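Local coordinates for protein anopheles gambiae adenosine kinase (Anopheles gambiae, PDB 3LOO) that phosphorylates adenosine to AMP at the expense of ATP, as a high-affinity adenosine kinase of the pfkB carbohydrate kinase family, at residues K274-V286 against I289-K303. Sequence-based numbering, arbitrary orientation.
Sequences KRIVIITQGSDPV and IEAGTDNVREFPVQK. With B4P (bis(adenosine)-5'-tetraphosphate), chain D.
Val277 and Ile289 form an antiparallel hydrogen-bonded pair: Val277 N donates to Ile289 O (2.8 Å, 171°), and Ile289 N returns a bond to Val277 O. Their beta-branched side chains, suited to extended backbone, lie on one face, where CD1 of Ile289 reaches CD1 of Ile279 at 3.9 Å. On the other face CD1 of Ile276 packs against the aliphatic CB and CG of Glu290 (3.5 Å to CG), whose carboxylate stays close to that methyl. Ala291 N closes this end with a bond to Arg275 O; Arg275 sends its guanidinium the other way, to carbonyls that include Leu266 O and Val232 O.

Val286 and Phe299 also form two bonds where strand 297-299 edges the sheet, but Val286 N approaches Phe299 O from above the carbonyl plane, at a bent 149°. CG of Phe299, anti to its carbonyl carbon (chi1 -63°), sets the ring with its edge to Val286 O, while helix 333-350 packs against the side chain. Beyond it, a water donates to Ser283 O and accepts from Val301 N, its oxygen 2.7 Å from that nitrogen.

Just before the type II' turn Gln281-Asp284, Thr280 OG1 (2.7 Å), and within it Gly282 N, at positive phi, donate to B4P O2D. Polar bonds thus hold a phosphate oxygen, while CG2 of Val301, in the loop after strand 297-299, offers the adenine an apolar contact.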
loop_
_atom_site.group_PDB
_atom_site.type_symbol
_atom_site.label_atom_id
_atom_site.label_comp_id
_atom_site.label_asym_id
_atom_site.label_seq_id
_atom_site.Cartn_x
_atom_site.Cartn_y
_atom_site.Cartn_z
ATOM N N LYS A 274 -4.288 8.721 19.822
ATOM C CA LYS A 274 -3.647 7.462 20.165
ATOM C C LYS A 274 -3.411 6.604 18.908
ATOM O O LYS A 274 -4.314 6.436 18.079
ATOM C CB LYS A 274 -4.527 6.673 21.134
ATOM C CG LYS A 274 -4.796 7.413 22.468
ATOM C CD LYS A 274 -5.310 6.468 23.494
ATOM C CE LYS A 274 -4.733 6.759 24.876
ATOM N NZ LYS A 274 -5.808 7.236 25.784
ATOM N N ARG A 275 -2.203 6.051 18.795
ATOM C CA ARG A 275 -1.861 5.219 17.638
ATOM C C ARG A 275 -2.714 3.969 17.579
ATOM O O ARG A 275 -3.003 3.328 18.596
ATOM C CB ARG A 275 -0.388 4.808 17.657
ATOM C CG ARG A 275 0.068 4.023 16.412
ATOM C CD ARG A 275 1.588 3.758 16.453
ATOM N NE ARG A 275 2.415 4.977 16.473
ATOM C CZ ARG A 275 3.082 5.430 17.539
ATOM N NH1 ARG A 275 2.978 4.831 18.720
ATOM N NH2 ARG A 275 3.859 6.501 17.432
ATOM N N ILE A 276 -3.070 3.635 16.353
ATOM C CA ILE A 276 -3.776 2.398 15.984
ATOM C C ILE A 276 -2.823 1.524 15.168
ATOM O O ILE A 276 -2.116 2.033 14.275
ATOM C CB ILE A 276 -5.006 2.755 15.115
ATOM C CG1 ILE A 276 -5.968 3.574 15.962
ATOM C CG2 ILE A 276 -5.726 1.526 14.686
ATOM C CD1 ILE A 276 -6.373 2.857 17.193
ATOM N N VAL A 277 -2.753 0.239 15.504
ATOM C CA VAL A 277 -2.034 -0.732 14.673
ATOM C C VAL A 277 -3.046 -1.780 14.201
ATOM O O VAL A 277 -3.793 -2.319 15.015
ATOM C CB VAL A 277 -0.852 -1.372 15.438
ATOM C CG1 VAL A 277 -0.110 -2.383 14.547
ATOM C CG2 VAL A 277 0.098 -0.272 15.984
ATOM N N ILE A 278 -3.088 -2.034 12.899
ATOM C CA ILE A 278 -4.040 -3.030 12.307
ATOM C C ILE A 278 -3.255 -4.137 11.597
ATOM O O ILE A 278 -2.465 -3.837 10.696
ATOM C CB ILE A 278 -5.078 -2.346 11.373
ATOM C CG1 ILE A 278 -5.988 -1.423 12.208
ATOM C CG2 ILE A 278 -5.948 -3.379 10.636
ATOM C CD1 ILE A 278 -6.809 -0.426 11.369
ATOM N N ILE A 279 -3.449 -5.387 12.011
ATOM C CA ILE A 279 -2.716 -6.523 11.439
ATOM C C ILE A 279 -3.686 -7.478 10.797
ATOM O O ILE A 279 -4.576 -8.009 11.482
ATOM C CB ILE A 279 -1.875 -7.251 12.507
ATOM C CG1 ILE A 279 -0.897 -6.232 13.124
ATOM C CG2 ILE A 279 -1.109 -8.448 11.872
ATOM C CD1 ILE A 279 -0.233 -6.694 14.354
ATOM N N THR A 280 -3.527 -7.653 9.479
ATOM C CA THR A 280 -4.289 -8.610 8.711
ATOM C C THR A 280 -3.571 -9.961 8.793
ATOM O O THR A 280 -2.345 -10.015 8.941
ATOM C CB THR A 280 -4.476 -8.150 7.216
ATOM O OG1 THR A 280 -3.204 -8.081 6.541
ATOM C CG2 THR A 280 -5.175 -6.744 7.141
ATOM N N GLN A 281 -4.340 -11.032 8.686
ATOM C CA GLN A 281 -3.835 -12.392 8.806
ATOM C C GLN A 281 -4.474 -13.314 7.756
ATOM O O GLN A 281 -4.887 -14.421 8.101
ATOM C CB GLN A 281 -4.243 -12.975 10.164
ATOM C CG GLN A 281 -4.026 -12.110 11.395
ATOM C CD GLN A 281 -4.160 -12.935 12.687
ATOM O OE1 GLN A 281 -5.240 -13.002 13.320
ATOM N NE2 GLN A 281 -3.082 -13.612 13.042
ATOM N N GLY A 282 -4.578 -12.875 6.502
ATOM C CA GLY A 282 -5.275 -13.663 5.487
ATOM C C GLY A 282 -6.729 -13.964 5.850
ATOM O O GLY A 282 -7.523 -13.042 6.062
ATOM N N SER A 283 -7.078 -15.256 5.924
ATOM C CA SER A 283 -8.440 -15.686 6.253
ATOM C C SER A 283 -8.733 -15.625 7.744
ATOM O O SER A 283 -9.882 -15.765 8.155
ATOM C CB SER A 283 -8.714 -17.112 5.741
ATOM O OG SER A 283 -7.837 -18.028 6.364
ATOM N N ASP A 284 -7.707 -15.410 8.558
ATOM C CA ASP A 284 -7.906 -15.286 10.007
ATOM C C ASP A 284 -8.269 -13.854 10.381
ATOM O O ASP A 284 -8.228 -12.978 9.521
ATOM C CB ASP A 284 -6.659 -15.733 10.756
ATOM C CG ASP A 284 -6.512 -17.233 10.776
ATOM O OD1 ASP A 284 -7.527 -17.961 10.639
ATOM O OD2 ASP A 284 -5.369 -17.681 10.919
ATOM N N PRO A 285 -8.657 -13.629 11.655
ATOM C CA PRO A 285 -9.239 -12.345 12.055
ATOM C C PRO A 285 -8.290 -11.175 11.816
ATOM O O PRO A 285 -7.088 -11.310 12.006
ATOM C CB PRO A 285 -9.468 -12.520 13.577
ATOM C CG PRO A 285 -9.646 -13.989 13.749
ATOM C CD PRO A 285 -8.672 -14.606 12.762
ATOM N N VAL A 286 -8.838 -10.037 11.383
ATOM C CA VAL A 286 -8.072 -8.803 11.391
ATOM C C VAL A 286 -7.941 -8.355 12.857
ATOM O O VAL A 286 -8.931 -8.382 13.611
ATOM C CB VAL A 286 -8.758 -7.707 10.541
ATOM C CG1 VAL A 286 -7.961 -6.427 10.624
ATOM C CG2 VAL A 286 -8.878 -8.160 9.073
ATOM N N ILE A 289 -5.258 -3.007 17.339
ATOM C CA ILE A 289 -4.592 -2.635 18.567
ATOM C C ILE A 289 -4.598 -1.120 18.704
ATOM O O ILE A 289 -4.176 -0.417 17.776
ATOM C CB ILE A 289 -3.111 -3.149 18.607
ATOM C CG1 ILE A 289 -3.028 -4.660 18.309
ATOM C CG2 ILE A 289 -2.460 -2.823 19.968
ATOM C CD1 ILE A 289 -2.676 -5.031 16.842
ATOM N N GLU A 290 -5.077 -0.623 19.849
ATOM C CA GLU A 290 -5.040 0.793 20.150
ATOM C C GLU A 290 -4.127 1.049 21.313
ATOM O O GLU A 290 -4.217 0.372 22.333
ATOM C CB GLU A 290 -6.436 1.350 20.514
ATOM C CG GLU A 290 -6.398 2.899 20.702
ATOM C CD GLU A 290 -7.733 3.508 21.146
ATOM O OE1 GLU A 290 -8.208 3.209 22.272
ATOM O OE2 GLU A 290 -8.288 4.306 20.368
ATOM N N ALA A 291 -3.283 2.063 21.185
ATOM C CA ALA A 291 -2.436 2.452 22.294
ATOM C C ALA A 291 -3.316 2.741 23.522
ATOM O O ALA A 291 -4.456 3.227 23.393
ATOM C CB ALA A 291 -1.624 3.663 21.925
ATOM N N GLY A 292 -2.811 2.408 24.697
ATOM C CA GLY A 292 -3.517 2.727 25.934
ATOM C C GLY A 292 -4.561 1.695 26.340
ATOM O O GLY A 292 -5.393 1.966 27.214
ATOM N N THR A 293 -4.558 0.534 25.680
ATOM C CA THR A 293 -5.432 -0.579 26.078
ATOM C C THR A 293 -4.566 -1.827 26.081
ATOM O O THR A 293 -3.494 -1.817 25.514
ATOM C CB THR A 293 -6.646 -0.793 25.139
ATOM O OG1 THR A 293 -6.285 -1.668 24.059
ATOM C CG2 THR A 293 -7.206 0.542 24.599
ATOM N N ASP A 294 -5.011 -2.891 26.721
ATOM C CA ASP A 294 -4.219 -4.115 26.753
ATOM C C ASP A 294 -5.084 -5.243 26.227
ATOM O O ASP A 294 -4.958 -6.403 26.625
ATOM C CB ASP A 294 -3.746 -4.392 28.180
ATOM C CG ASP A 294 -2.894 -5.633 28.280
ATOM O OD1 ASP A 294 -2.195 -5.972 27.312
ATOM O OD2 ASP A 294 -2.934 -6.302 29.316
ATOM N N ASN A 295 -5.976 -4.888 25.319
ATOM C CA ASN A 295 -7.014 -5.795 24.882
ATOM C C ASN A 295 -7.165 -5.680 23.375
ATOM O O ASN A 295 -7.815 -4.769 22.882
ATOM C CB ASN A 295 -8.327 -5.459 25.603
ATOM C CG ASN A 295 -9.497 -6.288 25.118
ATOM O OD1 ASN A 295 -9.338 -7.457 24.760
ATOM N ND2 ASN A 295 -10.694 -5.690 25.125
ATOM N N VAL A 296 -6.554 -6.603 22.646
ATOM C CA VAL A 296 -6.620 -6.574 21.185
ATOM C C VAL A 296 -7.983 -7.062 20.675
ATOM O O VAL A 296 -8.460 -8.139 21.047
ATOM C CB VAL A 296 -5.479 -7.400 20.555
ATOM C CG1 VAL A 296 -5.582 -7.359 18.995
ATOM C CG2 VAL A 296 -4.127 -6.890 21.034
ATOM N N ARG A 297 -8.595 -6.261 19.808
ATOM C CA ARG A 297 -9.889 -6.588 19.222
ATOM C C ARG A 297 -9.719 -7.313 17.887
ATOM O O ARG A 297 -8.791 -7.031 17.133
ATOM C CB ARG A 297 -10.731 -5.313 19.080
ATOM C CG ARG A 297 -10.964 -4.668 20.455
ATOM C CD ARG A 297 -11.591 -3.299 20.372
ATOM N NE ARG A 297 -12.927 -3.366 19.781
ATOM C CZ ARG A 297 -13.585 -2.310 19.315
ATOM N NH1 ARG A 297 -13.031 -1.100 19.358
ATOM N NH2 ARG A 297 -14.792 -2.466 18.790
ATOM N N GLU A 298 -10.620 -8.237 17.610
ATOM C CA GLU A 298 -10.579 -9.069 16.421
ATOM C C GLU A 298 -11.789 -8.853 15.572
ATOM O O GLU A 298 -12.898 -8.716 16.094
ATOM C CB GLU A 298 -10.609 -10.530 16.809
ATOM C CG GLU A 298 -9.465 -10.934 17.655
ATOM C CD GLU A 298 -9.595 -12.355 18.126
ATOM O OE1 GLU A 298 -10.391 -13.127 17.538
ATOM O OE2 GLU A 298 -8.892 -12.690 19.086
ATOM N N PHE A 299 -11.572 -8.869 14.258
ATOM C CA PHE A 299 -12.642 -8.841 13.284
ATOM C C PHE A 299 -12.572 -10.077 12.390
ATOM O O PHE A 299 -11.781 -10.117 11.444
ATOM C CB PHE A 299 -12.532 -7.548 12.467
ATOM C CG PHE A 299 -12.716 -6.316 13.297
ATOM C CD1 PHE A 299 -11.671 -5.820 14.075
ATOM C CD2 PHE A 299 -13.942 -5.662 13.330
ATOM C CE1 PHE A 299 -11.841 -4.688 14.872
ATOM C CE2 PHE A 299 -14.117 -4.517 14.121
ATOM C CZ PHE A 299 -13.057 -4.021 14.886
ATOM N N PRO A 300 -13.403 -11.094 12.681
ATOM C CA PRO A 300 -13.388 -12.342 11.923
ATOM C C PRO A 300 -13.658 -12.103 10.450
ATOM O O PRO A 300 -14.365 -11.174 10.109
ATOM C CB PRO A 300 -14.545 -13.159 12.539
ATOM C CG PRO A 300 -14.768 -12.538 13.885
ATOM C CD PRO A 300 -14.456 -11.079 13.718
ATOM N N VAL A 301 -13.092 -12.931 9.587
ATOM C CA VAL A 301 -13.367 -12.856 8.149
ATOM C C VAL A 301 -13.959 -14.177 7.661
ATOM O O VAL A 301 -13.538 -15.229 8.116
ATOM C CB VAL A 301 -12.083 -12.473 7.339
ATOM C CG1 VAL A 301 -10.863 -12.889 8.048
ATOM C CG2 VAL A 301 -12.098 -13.024 5.912
ATOM N N GLN A 302 -14.934 -14.127 6.754
ATOM C CA GLN A 302 -15.410 -15.358 6.107
ATOM C C GLN A 302 -14.379 -15.937 5.144
ATOM O O GLN A 302 -14.121 -15.365 4.082
ATOM C CB GLN A 302 -16.712 -15.132 5.353
ATOM C CG GLN A 302 -17.723 -14.286 6.079
ATOM C CD GLN A 302 -19.062 -14.366 5.402
ATOM O OE1 GLN A 302 -19.639 -13.350 5.005
ATOM N NE2 GLN A 302 -19.559 -15.592 5.234
ATOM N N LYS A 303 -13.791 -17.064 5.526
ATOM C CA LYS A 303 -12.767 -17.712 4.720
ATOM C C LYS A 303 -13.326 -17.987 3.323
ATOM O O LYS A 303 -14.372 -18.609 3.173
ATOM C CB LYS A 303 -12.292 -19.013 5.380
ATOM C CG LYS A 303 -11.304 -19.810 4.530
ATOM C CD LYS A 303 -10.582 -20.865 5.351
ATOM C CE LYS A 303 -9.230 -21.218 4.734
ATOM N NZ LYS A 303 -9.385 -21.978 3.460
HETATM P PA B4P D . -0.308 -8.771 -2.643
HETATM O O1A B4P D . -1.288 -9.422 -3.606
HETATM O O2A B4P D . 1.026 -9.480 -2.410
HETATM O O3A B4P D . -1.024 -8.811 -1.207
HETATM P PB B4P D . -1.299 -7.479 -0.376
HETATM O O1B B4P D . -2.370 -6.614 -1.044
HETATM O O2B B4P D . -0.022 -6.834 0.136
HETATM O O3B B4P D . -2.029 -8.491 0.723
HETATM P PG B4P D . -1.632 -8.726 2.266
HETATM O O1G B4P D . -0.727 -9.897 2.446
HETATM O O2G B4P D . -1.089 -7.407 2.778
HETATM O O3G B4P D . -3.033 -9.002 2.992
HETATM P PD B4P D . -3.644 -10.349 3.636
HETATM O O1D B4P D . -3.261 -11.490 2.768
HETATM O O2D B4P D . -3.424 -10.417 5.121
HETATM O O5E B4P D . -0.080 -7.210 -3.033
HETATM C C5E B4P D . 0.059 -7.042 -4.427
HETATM C C4E B4P D . 0.458 -5.657 -4.850
HETATM O O4E B4P D . 1.698 -5.235 -4.282
HETATM C C3E B4P D . 0.712 -5.686 -6.332
HETATM O O3E B4P D . -0.440 -5.048 -6.918
HETATM C C2E B4P D . 1.960 -4.835 -6.536
HETATM O O2E B4P D . 1.837 -3.805 -7.524
HETATM C C1E B4P D . 2.249 -4.265 -5.134
HETATM N N9A B4P D . 3.705 -4.169 -4.925
HETATM C C8A B4P D . 4.618 -5.180 -4.841
HETATM N N7A B4P D . 5.850 -4.621 -4.655
HETATM C C5A B4P D . 5.726 -3.261 -4.657
HETATM C C6A B4P D . 6.610 -2.179 -4.504
HETATM N N6A B4P D . 7.961 -2.334 -4.351
HETATM N N1A B4P D . 6.116 -0.917 -4.566
HETATM C C2A B4P D . 4.788 -0.687 -4.716
HETATM N N3A B4P D . 3.922 -1.706 -4.850
HETATM C C4A B4P D . 4.364 -2.990 -4.814
HETATM O O5F B4P D . -5.192 -10.056 3.343
HETATM C C5F B4P D . -5.788 -8.794 3.625
HETATM C C4F B4P D . -7.295 -9.033 3.693
HETATM O O4F B4P D . -7.772 -9.787 2.563
HETATM C C3F B4P D . -7.653 -9.923 4.871
HETATM O O3F B4P D . -7.683 -9.148 6.062
HETATM C C2F B4P D . -9.007 -10.470 4.460
HETATM O O2F B4P D . -10.048 -9.520 4.762
HETATM C C1F B4P D . -8.846 -10.659 2.940
HETATM N N9B B4P D . -8.412 -12.073 2.710
HETATM C C8B B4P D . -7.154 -12.484 2.448
HETATM N N7B B4P D . -7.102 -13.830 2.306
HETATM C C5B B4P D . -8.346 -14.324 2.479
HETATM C C6B B4P D . -8.923 -15.591 2.473
HETATM N N6B B4P D . -8.139 -16.672 2.231
HETATM N N1B B4P D . -10.268 -15.726 2.688
HETATM C C2B B4P D . -11.056 -14.648 2.927
HETATM N N3B B4P D . -10.545 -13.385 2.958
HETATM C C4B B4P D . -9.209 -13.163 2.751
HETATM O O HOH W 1 -11.299 -14.814 10.461
#